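PDB 5JBD: inactive glucansucrase from Lactobacillus reuteri, which is an inactive member of glycoside hydrolase family 70, built around a TIM-type barrel and carrying a bound calcium ion. Local coordinates for residues A[360-365]-A[541-546]; A[435-440]-A[603-608]; A[466-471]-A[485-490]. One frame throughout, in Å; residues are numbered along the deposited sequence.

Overall arrangement
Along the chain the segments run 360-365, 435-440, 466-471, 485-490, 541-546 and 603-608. Contacts 1 and 2 therefore cross, and contact 3 falls within the span of both. The centres of contacts 1 and 2 lie about 15 Å apart, those of contacts 2 and 3 about 17 Å, and those of contacts 1 and 3 about 22 Å. Only contacts 1 and 2 touch, with Ser545 CB 3.4 Å from Tyr604 O. Contact 3 stays on the barrel side, joining the turn after strand 460-464 to helix 483-496. Contact 1 uses strand 537-542 of an eight-stranded antiparallel sheet and contact 2 strand 596-605 of a two-stranded one, so the barrel region meets the strand region at two places.

Contact 1. Residues A[360-365]-A[541-546]; sequences DNIGNL and VGNDSN
Asn543 and Ile362 form the first shell, their side chains running past one another in opposite senses. CG1 of Ile362 stands anti to the backbone N (chi1 -155°), which places it 3.8 Å from the backbone O of Val541. CD1 of Ile362 does most of the apolar touching: it lies 4.0 Å from CG of Asn543 and 3.7 Å from the same Val541 O, with Val541 CG1 farther off at 4.2 Å.

Both ends of the Asn543 amide address the other segment. ND2 gives a weak, bent bond to Asp360 O (3.1 Å, 123° at the hydrogen), whereas its stronger partner is Val352 O. OD1 accepts from a water, 2.8 Å away, and the same water accepts from Ile362 N at 2.8 Å. One amide thus meets the loop directly at Asp360 and through water two residues later.

Behind these groups, Asn361 shapes the loop. Its OD1 takes the N-H of Gly363 at 2.9 Å, the donor lying 41° out of the carbonyl plane; this is a capping bond just before the helix, where residues Asn361 to Asn364 form a type I turn. Lys505 NZ also bonds this OD1, and Asn361 ND2 reaches Asn508 O.

Farther out, Arg359 bonds Asn543 O. Helix 343-354 flanks both segments, through Asn351 against Asp360 and Leu353 against Val541, while Ile362 packs on Lys505 of strand 501-505 and Leu511 of strand 510-515. The contact thereby joins the turn leading into helix 364-367 to the end of strand 537-542.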
ATOM      1  N   ASP A 360     -25.339  13.996   3.619  1.00 26.21           N
ATOM      2  CA  ASP A 360     -25.906  13.536   4.879  1.00 25.81           C
ATOM      3  C   ASP A 360     -26.045  14.721   5.828  1.00 25.54           C
ATOM      4  O   ASP A 360     -25.424  15.768   5.626  1.00 27.16           O
ATOM      5  CB  ASP A 360     -25.044  12.459   5.522  1.00 24.70           C
ATOM      6  CG  ASP A 360     -25.007  11.142   4.724  1.00 25.09           C
ATOM      7  OD1 ASP A 360     -25.667  10.993   3.671  1.00 25.32           O
ATOM      8  OD2 ASP A 360     -24.316  10.219   5.203  1.00 24.78           O
ATOM      9  N   ASN A 361     -26.899  14.569   6.839  1.00 24.39           N
ATOM     10  CA  ASN A 361     -27.186  15.656   7.753  1.00 24.16           C
ATOM     11  C   ASN A 361     -25.957  16.076   8.561  1.00 23.58           C
ATOM     12  O   ASN A 361     -25.134  15.241   8.945  1.00 23.16           O
ATOM     13  CB  ASN A 361     -28.321  15.276   8.708  1.00 26.10           C
ATOM     14  CG  ASN A 361     -28.801  16.456   9.519  1.00 26.89           C
ATOM     15  OD1 ASN A 361     -28.411  16.628  10.681  1.00 27.30           O
ATOM     16  ND2 ASN A 361     -29.608  17.308   8.898  1.00 27.67           N
ATOM     17  N   ILE A 362     -25.856  17.380   8.814  1.00 23.80           N
ATOM     18  CA  ILE A 362     -24.780  17.968   9.615  1.00 23.70           C
ATOM     19  C   ILE A 362     -24.561  17.256  10.973  1.00 22.56           C
ATOM     20  O   ILE A 362     -23.428  17.136  11.456  1.00 20.67           O
ATOM     21  CB  ILE A 362     -25.023  19.491   9.813  1.00 24.24           C
ATOM     22  CG1 ILE A 362     -23.712  20.247  10.081  1.00 25.30           C
ATOM     23  CG2 ILE A 362     -26.049  19.757  10.913  1.00 25.19           C
ATOM     24  CD1 ILE A 362     -22.799  20.370   8.874  1.00 26.45           C
ATOM     25  N   GLY A 363     -25.644  16.786  11.576  1.00 22.17           N
ATOM     26  CA  GLY A 363     -25.571  16.074  12.855  1.00 21.86           C
ATOM     27  C   GLY A 363     -24.765  14.779  12.868  1.00 21.49           C
ATOM     28  O   GLY A 363     -24.359  14.314  13.939  1.00 20.09           O
ATOM     29  N   ASN A 364     -24.558  14.177  11.700  1.00 21.72           N
ATOM     30  CA  ASN A 364     -23.692  12.999  11.590  1.00 22.70           C
ATOM     31  C   ASN A 364     -22.256  13.259  12.070  1.00 21.72           C
ATOM     32  O   ASN A 364     -21.608  12.342  12.535  1.00 21.63           O
ATOM     33  CB  ASN A 364     -23.669  12.442  10.164  1.00 24.52           C
ATOM     34  CG  ASN A 364     -24.962  11.746   9.773  1.00 27.68           C
ATOM     35  OD1 ASN A 364     -26.003  11.934  10.391  1.00 31.71           O
ATOM     36  ND2 ASN A 364     -24.899  10.949   8.710  1.00 30.17           N
ATOM     37  N   LEU A 365     -21.771  14.492  11.981  1.00 21.06           N
ATOM     38  CA  LEU A 365     -20.445  14.846  12.531  1.00 20.78           C
ATOM     39  C   LEU A 365     -20.335  14.632  14.054  1.00 21.09           C
ATOM     40  O   LEU A 365     -19.239  14.449  14.588  1.00 19.37           O
ATOM     41  CB  LEU A 365     -20.099  16.300  12.199  1.00 20.94           C
ATOM     42  CG  LEU A 365     -19.975  16.651  10.708  1.00 21.33           C
ATOM     43  CD1 LEU A 365     -20.049  18.144  10.469  1.00 21.15           C
ATOM     44  CD2 LEU A 365     -18.691  16.081  10.131  1.00 21.94           C
ATOM     45  N   VAL A 541     -19.895  25.229  11.363  1.00 23.72           N
ATOM     46  CA  VAL A 541     -19.916  24.594  10.070  1.00 24.07           C
ATOM     47  C   VAL A 541     -21.342  24.293   9.621  1.00 26.05           C
ATOM     48  O   VAL A 541     -22.093  23.635  10.346  1.00 26.04           O
ATOM     49  CB  VAL A 541     -19.108  23.287  10.106  1.00 24.61           C
ATOM     50  CG1 VAL A 541     -19.233  22.539   8.783  1.00 25.29           C
ATOM     51  CG2 VAL A 541     -17.657  23.595  10.427  1.00 23.96           C
ATOM     52  N   GLY A 542     -21.690  24.768   8.416  1.00 26.81           N
ATOM     53  CA  GLY A 542     -22.971  24.462   7.755  1.00 26.78           C
ATOM     54  C   GLY A 542     -22.754  23.854   6.382  1.00 27.59           C
ATOM     55  O   GLY A 542     -21.741  24.141   5.744  1.00 27.94           O
ATOM     56  N   ASN A 543     -23.663  22.977   5.951  1.00 27.08           N
ATOM     57  CA  ASN A 543     -23.523  22.283   4.661  1.00 26.60           C
ATOM     58  C   ASN A 543     -24.686  22.561   3.690  1.00 26.03           C
ATOM     59  O   ASN A 543     -24.910  21.788   2.757  1.00 26.45           O
ATOM     60  CB  ASN A 543     -23.338  20.770   4.870  1.00 26.03           C
ATOM     61  CG  ASN A 543     -24.610  20.055   5.311  1.00 25.94           C
ATOM     62  OD1 ASN A 543     -25.578  20.679   5.725  1.00 25.08           O
ATOM     63  ND2 ASN A 543     -24.605  18.722   5.198  1.00 26.51           N
ATOM     64  N   ASP A 544     -25.416  23.649   3.912  1.00 27.21           N
ATOM     65  CA  ASP A 544     -26.503  24.077   3.010  1.00 28.63           C
ATOM     66  C   ASP A 544     -26.130  25.442   2.436  1.00 30.16           C
ATOM     67  O   ASP A 544     -26.167  26.459   3.131  1.00 29.29           O
ATOM     68  CB  ASP A 544     -27.851  24.122   3.754  1.00 30.46           C
ATOM     69  CG  ASP A 544     -28.987  24.725   2.918  1.00 30.81           C
ATOM     70  OD1 ASP A 544     -28.863  24.863   1.684  1.00 30.52           O
ATOM     71  OD2 ASP A 544     -30.019  25.060   3.513  1.00 30.82           O
ATOM     72  N   SER A 545     -25.776  25.445   1.151  1.00 33.19           N
ATOM     73  CA  SER A 545     -25.309  26.646   0.464  1.00 35.24           C
ATOM     74  C   SER A 545     -26.399  27.705   0.246  1.00 36.91           C
ATOM     75  O   SER A 545     -26.082  28.837  -0.102  1.00 38.23           O
ATOM     76  CB  SER A 545     -24.682  26.251  -0.881  1.00 36.83           C
ATOM     77  OG  SER A 545     -25.622  25.594  -1.723  1.00 38.73           O
ATOM     78  N   ASN A 546     -27.665  27.334   0.463  1.00 36.56           N
ATOM     79  CA  ASN A 546     -28.802  28.253   0.395  1.00 38.29           C
ATOM     80  C   ASN A 546     -29.357  28.678   1.768  1.00 36.08           C
ATOM     81  O   ASN A 546     -30.392  29.342   1.836  1.00 35.49           O
ATOM     82  CB  ASN A 546     -29.925  27.617  -0.445  1.00 39.95           C
ATOM     83  CG  ASN A 546     -29.476  27.282  -1.861  1.00 42.37           C
ATOM     84  OD1 ASN A 546     -29.625  26.158  -2.322  1.00 43.44           O
ATOM     85  ND2 ASN A 546     -28.898  28.258  -2.541  1.00 43.74           N
TER
HETATM   86  O   HOH W   1     -27.324  18.943   7.007  1.00 25.58           O

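Contact 2. Residues A[435-440]-A[603-608]; sequences EKTNKQ and GYSNPY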
ATOM      1  N   GLU A 435     -10.305  24.117  -8.175  1.00 34.08           N
ATOM      2  CA  GLU A 435     -10.472  25.584  -8.088  1.00 35.44           C
ATOM      3  C   GLU A 435     -11.904  26.100  -8.277  1.00 33.65           C
ATOM      4  O   GLU A 435     -12.180  27.256  -7.960  1.00 29.45           O
ATOM      5  CB  GLU A 435      -9.561  26.270  -9.112  1.00 40.86           C
ATOM      6  CG  GLU A 435      -8.095  25.988  -8.862  1.00 46.01           C
ATOM      7  CD  GLU A 435      -7.235  27.186  -9.147  1.00 53.10           C
ATOM      8  OE1 GLU A 435      -7.020  27.475 -10.339  1.00 54.11           O
ATOM      9  OE2 GLU A 435      -6.786  27.829  -8.178  1.00 58.31           O
ATOM     10  N   LYS A 436     -12.792  25.253  -8.802  1.00 34.50           N
ATOM     11  CA  LYS A 436     -14.162  25.648  -9.113  1.00 38.40           C
ATOM     12  C   LYS A 436     -15.056  25.716  -7.869  1.00 36.78           C
ATOM     13  O   LYS A 436     -14.806  25.055  -6.861  1.00 33.57           O
ATOM     14  CB  LYS A 436     -14.796  24.665 -10.108  1.00 41.37           C
ATOM     15  CG  LYS A 436     -14.181  24.710 -11.492  1.00 46.26           C
ATOM     16  CD  LYS A 436     -14.763  23.634 -12.392  1.00 50.26           C
ATOM     17  CE  LYS A 436     -14.044  23.594 -13.731  1.00 55.80           C
ATOM     18  NZ  LYS A 436     -14.707  22.664 -14.682  1.00 60.11           N
ATOM     19  N   THR A 437     -16.098  26.529  -7.969  1.00 36.39           N
ATOM     20  CA  THR A 437     -17.208  26.503  -7.003  1.00 36.13           C
ATOM     21  C   THR A 437     -18.002  25.193  -7.181  1.00 37.28           C
ATOM     22  O   THR A 437     -18.169  24.432  -6.222  1.00 35.85           O
ATOM     23  CB  THR A 437     -18.102  27.736  -7.185  1.00 36.50           C
ATOM     24  OG1 THR A 437     -17.345  28.911  -6.862  1.00 36.00           O
ATOM     25  CG2 THR A 437     -19.347  27.671  -6.291  1.00 37.75           C
ATOM     26  N   ASN A 438     -18.445  24.918  -8.412  1.00 35.51           N
ATOM     27  CA  ASN A 438     -19.218  23.712  -8.731  1.00 36.02           C
ATOM     28  C   ASN A 438     -18.340  22.569  -9.156  1.00 37.15           C
ATOM     29  O   ASN A 438     -18.258  22.247 -10.340  1.00 36.31           O
ATOM     30  CB  ASN A 438     -20.229  24.001  -9.818  1.00 40.52           C
ATOM     31  CG  ASN A 438     -21.299  24.889  -9.331  1.00 42.54           C
ATOM     32  OD1 ASN A 438     -22.158  24.472  -8.551  1.00 39.14           O
ATOM     33  ND2 ASN A 438     -21.224  26.143  -9.731  1.00 46.03           N
ATOM     34  N   LYS A 439     -17.724  21.935  -8.163  1.00 32.44           N
ATOM     35  CA  LYS A 439     -16.769  20.870  -8.401  1.00 32.59           C
ATOM     36  C   LYS A 439     -17.491  19.615  -8.878  1.00 33.08           C
ATOM     37  O   LYS A 439     -18.532  19.265  -8.354  1.00 33.90           O
ATOM     38  CB  LYS A 439     -15.969  20.571  -7.125  1.00 30.93           C
ATOM     39  CG  LYS A 439     -15.283  21.771  -6.473  1.00 30.01           C
ATOM     40  CD  LYS A 439     -14.444  21.355  -5.256  1.00 29.06           C
ATOM     41  CE  LYS A 439     -14.322  22.480  -4.229  1.00 27.65           C
ATOM     42  NZ  LYS A 439     -13.546  23.646  -4.717  1.00 27.26           N
ATOM     43  N   GLN A 440     -16.951  18.974  -9.902  1.00 34.94           N
ATOM     44  CA  GLN A 440     -17.491  17.723 -10.446  1.00 38.04           C
ATOM     45  C   GLN A 440     -16.850  16.484  -9.839  1.00 37.96           C
ATOM     46  O   GLN A 440     -17.483  15.426  -9.796  1.00 37.00           O
ATOM     47  CB  GLN A 440     -17.298  17.680 -11.976  1.00 42.17           C
ATOM     48  CG  GLN A 440     -18.134  18.690 -12.738  1.00 43.89           C
ATOM     49  CD  GLN A 440     -19.603  18.445 -12.517  1.00 49.01           C
ATOM     50  OE1 GLN A 440     -20.206  17.508 -13.067  1.00 50.01           O
ATOM     51  NE2 GLN A 440     -20.183  19.275 -11.664  1.00 47.99           N
ATOM     52  N   GLY A 603     -25.779  30.891   4.190  1.00 29.40           N
ATOM     53  CA  GLY A 603     -25.224  29.998   3.182  1.00 29.44           C
ATOM     54  C   GLY A 603     -24.407  30.730   2.114  1.00 31.65           C
ATOM     55  O   GLY A 603     -24.805  31.810   1.654  1.00 31.85           O
ATOM     56  N   TYR A 604     -23.275  30.136   1.728  1.00 29.90           N
ATOM     57  CA  TYR A 604     -22.429  30.629   0.641  1.00 31.27           C
ATOM     58  C   TYR A 604     -22.102  29.504  -0.319  1.00 31.77           C
ATOM     59  O   TYR A 604     -22.186  28.311   0.017  1.00 32.93           O
ATOM     60  CB  TYR A 604     -21.113  31.169   1.180  1.00 30.97           C
ATOM     61  CG  TYR A 604     -21.223  32.415   2.002  1.00 31.05           C
ATOM     62  CD1 TYR A 604     -21.430  32.350   3.372  1.00 30.32           C
ATOM     63  CD2 TYR A 604     -21.078  33.665   1.422  1.00 32.77           C
ATOM     64  CE1 TYR A 604     -21.500  33.497   4.146  1.00 30.31           C
ATOM     65  CE2 TYR A 604     -21.147  34.828   2.187  1.00 32.84           C
ATOM     66  CZ  TYR A 604     -21.361  34.736   3.545  1.00 31.07           C
ATOM     67  OH  TYR A 604     -21.437  35.872   4.322  1.00 30.30           O
ATOM     68  N   SER A 605     -21.688  29.891  -1.517  1.00 30.83           N
ATOM     69  CA  SER A 605     -21.249  28.938  -2.520  1.00 30.58           C
ATOM     70  C   SER A 605     -20.040  29.533  -3.228  1.00 32.60           C
ATOM     71  O   SER A 605     -20.173  30.453  -4.042  1.00 33.01           O
ATOM     72  CB  SER A 605     -22.376  28.644  -3.506  1.00 31.55           C
ATOM     73  OG  SER A 605     -21.991  27.628  -4.410  1.00 31.42           O
ATOM     74  N   ASN A 606     -18.855  29.017  -2.891  1.00 31.75           N
ATOM     75  CA  ASN A 606     -17.599  29.447  -3.517  1.00 31.11           C
ATOM     76  C   ASN A 606     -16.604  28.266  -3.486  1.00 29.97           C
ATOM     77  O   ASN A 606     -16.943  27.207  -2.940  1.00 28.83           O
ATOM     78  CB  ASN A 606     -17.110  30.742  -2.846  1.00 31.14           C
ATOM     79  CG  ASN A 606     -16.680  30.542  -1.409  1.00 31.20           C
ATOM     80  OD1 ASN A 606     -15.892  29.644  -1.100  1.00 30.28           O
ATOM     81  ND2 ASN A 606     -17.158  31.413  -0.525  1.00 30.77           N
ATOM     82  N   PRO A 607     -15.389  28.423  -4.063  1.00 29.34           N
ATOM     83  CA  PRO A 607     -14.504  27.258  -4.113  1.00 28.92           C
ATOM     84  C   PRO A 607     -14.094  26.675  -2.747  1.00 27.92           C
ATOM     85  O   PRO A 607     -13.777  25.484  -2.673  1.00 26.65           O
ATOM     86  CB  PRO A 607     -13.269  27.788  -4.875  1.00 30.36           C
ATOM     87  CG  PRO A 607     -13.785  28.938  -5.679  1.00 31.43           C
ATOM     88  CD  PRO A 607     -14.798  29.575  -4.773  1.00 31.22           C
ATOM     89  N   TYR A 608     -14.121  27.513  -1.708  1.00 27.20           N
ATOM     90  CA  TYR A 608     -13.693  27.159  -0.365  1.00 27.44           C
ATOM     91  C   TYR A 608     -14.838  26.634   0.516  1.00 26.97           C
ATOM     92  O   TYR A 608     -14.612  25.729   1.314  1.00 25.72           O
ATOM     93  CB  TYR A 608     -13.049  28.382   0.308  1.00 28.47           C
ATOM     94  CG  TYR A 608     -11.836  28.894  -0.449  1.00 29.36           C
ATOM     95  CD1 TYR A 608     -10.570  28.398  -0.176  1.00 29.90           C
ATOM     96  CD2 TYR A 608     -11.959  29.854  -1.475  1.00 31.66           C
ATOM     97  CE1 TYR A 608      -9.449  28.839  -0.876  1.00 30.33           C
ATOM     98  CE2 TYR A 608     -10.841  30.298  -2.183  1.00 32.32           C
ATOM     99  CZ  TYR A 608      -9.592  29.778  -1.876  1.00 33.14           C
ATOM    100  OH  TYR A 608      -8.476  30.192  -2.550  1.00 33.96           O
TER
HETATM  101  O   HOH W   2     -18.401  24.928  -3.553  1.00 32.67           O
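The ring of Pro607 is met atom by atom by segment 435-440: CB and CG each lie 3.3 Å from Glu435 O, and CD lies 3.4 Å from Thr437 OG1. At the edge of the neighbouring Tyr608 ring, in its plane, is Asn606 OD1. That oxygen closes an Asx turn by accepting Tyr608 N at 2.8 Å, in the carbonyl plane, and it also takes the N-H of Val609. The turn follows strand 596-605, and Pro607 within it packs on the loop after helix 420-434.

Lys439 supplies the polar link. Its chain is bent at the end (chi4 -67°), which brings NZ to the carbonyls of both segments. NZ gives a bond to Pro607 O at 2.8 Å, in the carbonyl plane and on a lone pair (128° at the oxygen). A second goes to Lys436 O at 2.9 Å, nearly along the C=O axis, and a third to Gln434 O. NZ thus links Gln434 O and Lys436 O on its own side to Pro607 O across the contact; Tyr482 OH is a weak further partner.

A water donates to both Thr437 O and Asn606 O, bridging the two backbones. Thr437 itself lies against Ser605 to Pro607: OG1 is turned to Asn606 CA and the proline, while CG2, anti to the backbone N, packs 3.2 Å from Ser605 OG.

Contact 3. Residues A[466-471]-A[485-490]; sequences GDLYNE and AITTLM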
ATOM      1  N   GLY A 466      -0.688  16.493   0.264  1.00 23.30           N
ATOM      2  CA  GLY A 466      -1.392  16.999  -0.925  1.00 25.08           C
ATOM      3  C   GLY A 466      -2.522  18.014  -0.711  1.00 25.19           C
ATOM      4  O   GLY A 466      -3.079  18.532  -1.690  1.00 25.91           O
ATOM      5  N   ASP A 467      -2.904  18.263   0.546  1.00 24.50           N
ATOM      6  CA  ASP A 467      -3.846  19.326   0.878  1.00 23.97           C
ATOM      7  C   ASP A 467      -3.126  20.637   1.186  1.00 24.67           C
ATOM      8  O   ASP A 467      -3.745  21.705   1.123  1.00 23.76           O
ATOM      9  CB  ASP A 467      -4.753  18.909   2.052  1.00 24.33           C
ATOM     10  CG  ASP A 467      -5.735  17.799   1.674  1.00 23.56           C
ATOM     11  OD1 ASP A 467      -6.112  17.715   0.486  1.00 22.93           O
ATOM     12  OD2 ASP A 467      -6.138  17.012   2.571  1.00 24.21           O
ATOM     13  N   LEU A 468      -1.818  20.572   1.468  1.00 24.89           N
ATOM     14  CA  LEU A 468      -0.982  21.780   1.616  1.00 25.57           C
ATOM     15  C   LEU A 468      -0.224  22.157   0.341  1.00 25.85           C
ATOM     16  O   LEU A 468       0.038  23.334   0.125  1.00 26.49           O
ATOM     17  CB  LEU A 468       0.021  21.615   2.761  1.00 26.47           C
ATOM     18  CG  LEU A 468      -0.538  21.388   4.176  1.00 26.30           C
ATOM     19  CD1 LEU A 468       0.592  21.405   5.199  1.00 26.72           C
ATOM     20  CD2 LEU A 468      -1.577  22.430   4.537  1.00 26.92           C
ATOM     21  N   TYR A 469       0.119  21.179  -0.499  1.00 25.93           N
ATOM     22  CA  TYR A 469       0.936  21.414  -1.693  1.00 26.90           C
ATOM     23  C   TYR A 469       0.332  20.707  -2.899  1.00 27.33           C
ATOM     24  O   TYR A 469      -0.322  19.660  -2.747  1.00 24.80           O
ATOM     25  CB  TYR A 469       2.380  20.923  -1.452  1.00 26.33           C
ATOM     26  CG  TYR A 469       3.051  21.678  -0.322  1.00 26.83           C
ATOM     27  CD1 TYR A 469       3.688  22.910  -0.556  1.00 28.12           C
ATOM     28  CD2 TYR A 469       3.006  21.193   0.993  1.00 25.24           C
ATOM     29  CE1 TYR A 469       4.270  23.629   0.489  1.00 29.22           C
ATOM     30  CE2 TYR A 469       3.589  21.900   2.039  1.00 26.26           C
ATOM     31  CZ  TYR A 469       4.212  23.109   1.800  1.00 27.64           C
ATOM     32  OH  TYR A 469       4.781  23.808   2.844  1.00 28.39           O
ATOM     33  N   ASN A 470       0.561  21.275  -4.090  1.00 27.46           N
ATOM     34  CA  ASN A 470       0.201  20.600  -5.341  1.00 28.66           C
ATOM     35  C   ASN A 470       1.109  19.395  -5.506  1.00 29.18           C
ATOM     36  O   ASN A 470       2.309  19.527  -5.750  1.00 29.13           O
ATOM     37  CB  ASN A 470       0.315  21.544  -6.539  1.00 31.13           C
ATOM     38  CG  ASN A 470      -0.723  22.652  -6.514  1.00 33.14           C
ATOM     39  OD1 ASN A 470      -1.750  22.556  -5.835  1.00 33.58           O
ATOM     40  ND2 ASN A 470      -0.467  23.715  -7.283  1.00 36.09           N
ATOM     41  N   GLU A 471       0.528  18.211  -5.342  1.00 29.16           N
ATOM     42  CA  GLU A 471       1.299  17.009  -5.030  1.00 29.54           C
ATOM     43  C   GLU A 471       2.011  16.365  -6.221  1.00 29.31           C
ATOM     44  O   GLU A 471       2.869  15.512  -6.003  1.00 29.92           O
ATOM     45  CB  GLU A 471       0.416  15.991  -4.299  1.00 27.78           C
ATOM     46  CG  GLU A 471      -0.675  15.331  -5.138  1.00 27.42           C
ATOM     47  CD  GLU A 471      -1.801  14.790  -4.249  1.00 27.20           C
ATOM     48  OE1 GLU A 471      -2.648  15.585  -3.816  1.00 24.08           O
ATOM     49  OE2 GLU A 471      -1.819  13.579  -3.966  1.00 25.58           O
ATOM     50  N   ALA A 485      -5.828  28.259   4.570  1.00 25.89           N
ATOM     51  CA  ALA A 485      -6.879  27.838   5.482  1.00 25.77           C
ATOM     52  C   ALA A 485      -6.396  26.773   6.442  1.00 24.59           C
ATOM     53  O   ALA A 485      -6.560  26.903   7.657  1.00 24.74           O
ATOM     54  CB  ALA A 485      -8.082  27.319   4.706  1.00 25.49           C
ATOM     55  N   ILE A 486      -5.764  25.735   5.894  1.00 25.60           N
ATOM     56  CA  ILE A 486      -5.364  24.583   6.714  1.00 24.65           C
ATOM     57  C   ILE A 486      -4.272  24.973   7.718  1.00 25.42           C
ATOM     58  O   ILE A 486      -4.380  24.619   8.900  1.00 25.26           O
ATOM     59  CB  ILE A 486      -4.984  23.364   5.863  1.00 24.10           C
ATOM     60  CG1 ILE A 486      -6.183  22.949   4.998  1.00 24.45           C
ATOM     61  CG2 ILE A 486      -4.551  22.207   6.761  1.00 24.37           C
ATOM     62  CD1 ILE A 486      -5.875  21.954   3.904  1.00 24.09           C
ATOM     63  N   THR A 487      -3.268  25.738   7.273  1.00 25.40           N
ATOM     64  CA  THR A 487      -2.175  26.170   8.166  1.00 25.85           C
ATOM     65  C   THR A 487      -2.635  27.149   9.239  1.00 26.93           C
ATOM     66  O   THR A 487      -2.155  27.105  10.380  1.00 27.56           O
ATOM     67  CB  THR A 487      -0.959  26.729   7.404  1.00 26.28           C
ATOM     68  OG1 THR A 487      -1.350  27.830   6.570  1.00 26.14           O
ATOM     69  CG2 THR A 487      -0.320  25.644   6.560  1.00 26.23           C
ATOM     70  N   THR A 488      -3.579  28.027   8.900  1.00 26.98           N
ATOM     71  CA  THR A 488      -4.218  28.867   9.919  1.00 26.56           C
ATOM     72  C   THR A 488      -4.854  28.002  11.027  1.00 24.71           C
ATOM     73  O   THR A 488      -4.671  28.265  12.208  1.00 24.58           O
ATOM     74  CB  THR A 488      -5.249  29.830   9.288  1.00 27.57           C
ATOM     75  OG1 THR A 488      -4.590  30.626   8.310  1.00 27.66           O
ATOM     76  CG2 THR A 488      -5.857  30.766  10.326  1.00 28.79           C
ATOM     77  N   LEU A 489      -5.568  26.957  10.631  1.00 24.23           N
ATOM     78  CA  LEU A 489      -6.184  26.049  11.599  1.00 23.32           C
ATOM     79  C   LEU A 489      -5.130  25.262  12.404  1.00 23.87           C
ATOM     80  O   LEU A 489      -5.299  25.033  13.614  1.00 24.71           O
ATOM     81  CB  LEU A 489      -7.147  25.088  10.883  1.00 23.37           C
ATOM     82  CG  LEU A 489      -8.385  25.734  10.247  1.00 24.70           C
ATOM     83  CD1 LEU A 489      -9.066  24.753   9.284  1.00 24.41           C
ATOM     84  CD2 LEU A 489      -9.353  26.199  11.337  1.00 24.65           C
ATOM     85  N   MET A 490      -4.047  24.861  11.739  1.00 25.06           N
ATOM     86  CA  MET A 490      -2.980  24.082  12.389  1.00 24.44           C
ATOM     87  C   MET A 490      -2.290  24.890  13.498  1.00 26.07           C
ATOM     88  O   MET A 490      -2.154  24.407  14.625  1.00 26.02           O
ATOM     89  CB  MET A 490      -1.976  23.589  11.349  1.00 24.39           C
ATOM     90  CG  MET A 490      -2.507  22.483  10.455  1.00 23.70           C
ATOM     91  SD  MET A 490      -1.414  22.148   9.059  1.00 24.44           S
ATOM     92  CE  MET A 490      -0.128  21.177   9.854  1.00 25.58           C
TER
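Leu468 reaches from a short helical turn to the side of helix 483-496, crossing the side chain of Ile486 at a slant. From CB, CG points anti to the carbonyl carbon (chi1 -61°), and the branch divides there between two partners. CD2 meets the helix in its early turns: Ile486 CG2 is 3.7 Å away and Ile486 CB 3.8 Å, with Thr487 CG2 on the next residue at 4.0 Å. CD1, which continues the chain anti to CA, ends 4.4 Å from the sulphur of Met490, one helical turn after Ile486. The leucine tip is therefore spread over residues i, i+1 and i+4 of the helix, whose own Met490 N to Ile486 O bond joins two of the residues it touches.

The two segments belong to one beta-alpha unit of the TIM-type barrel: strand 460-464 of the parallel sheet leads into the turn at 465-468, and after a loop the chain returns as helix 483-496. No hydrogen bond crosses between the segments, and every touching residue is buried; the join rests on apolar contacts, loosest at Met490.

Ile486 answers with its other branch. CD1 lies 3.5 Å from the backbone O of Asp467 and 3.7 Å from Asp467 CB, while CG2, anti to the backbone N, is left to the leucine. The Asp467 carboxylate has its partners elsewhere: OD1 forms a salt bridge with Arg395, and OD2 is bonded to the hydroxyls of Tyr450 and Thr390. Tyr450, on helix 446-455, also packs against Ile486. Thr487 directs OG1 to Tyr483 O, one turn back in its own helix, and presents its methyl CG2 to Leu468.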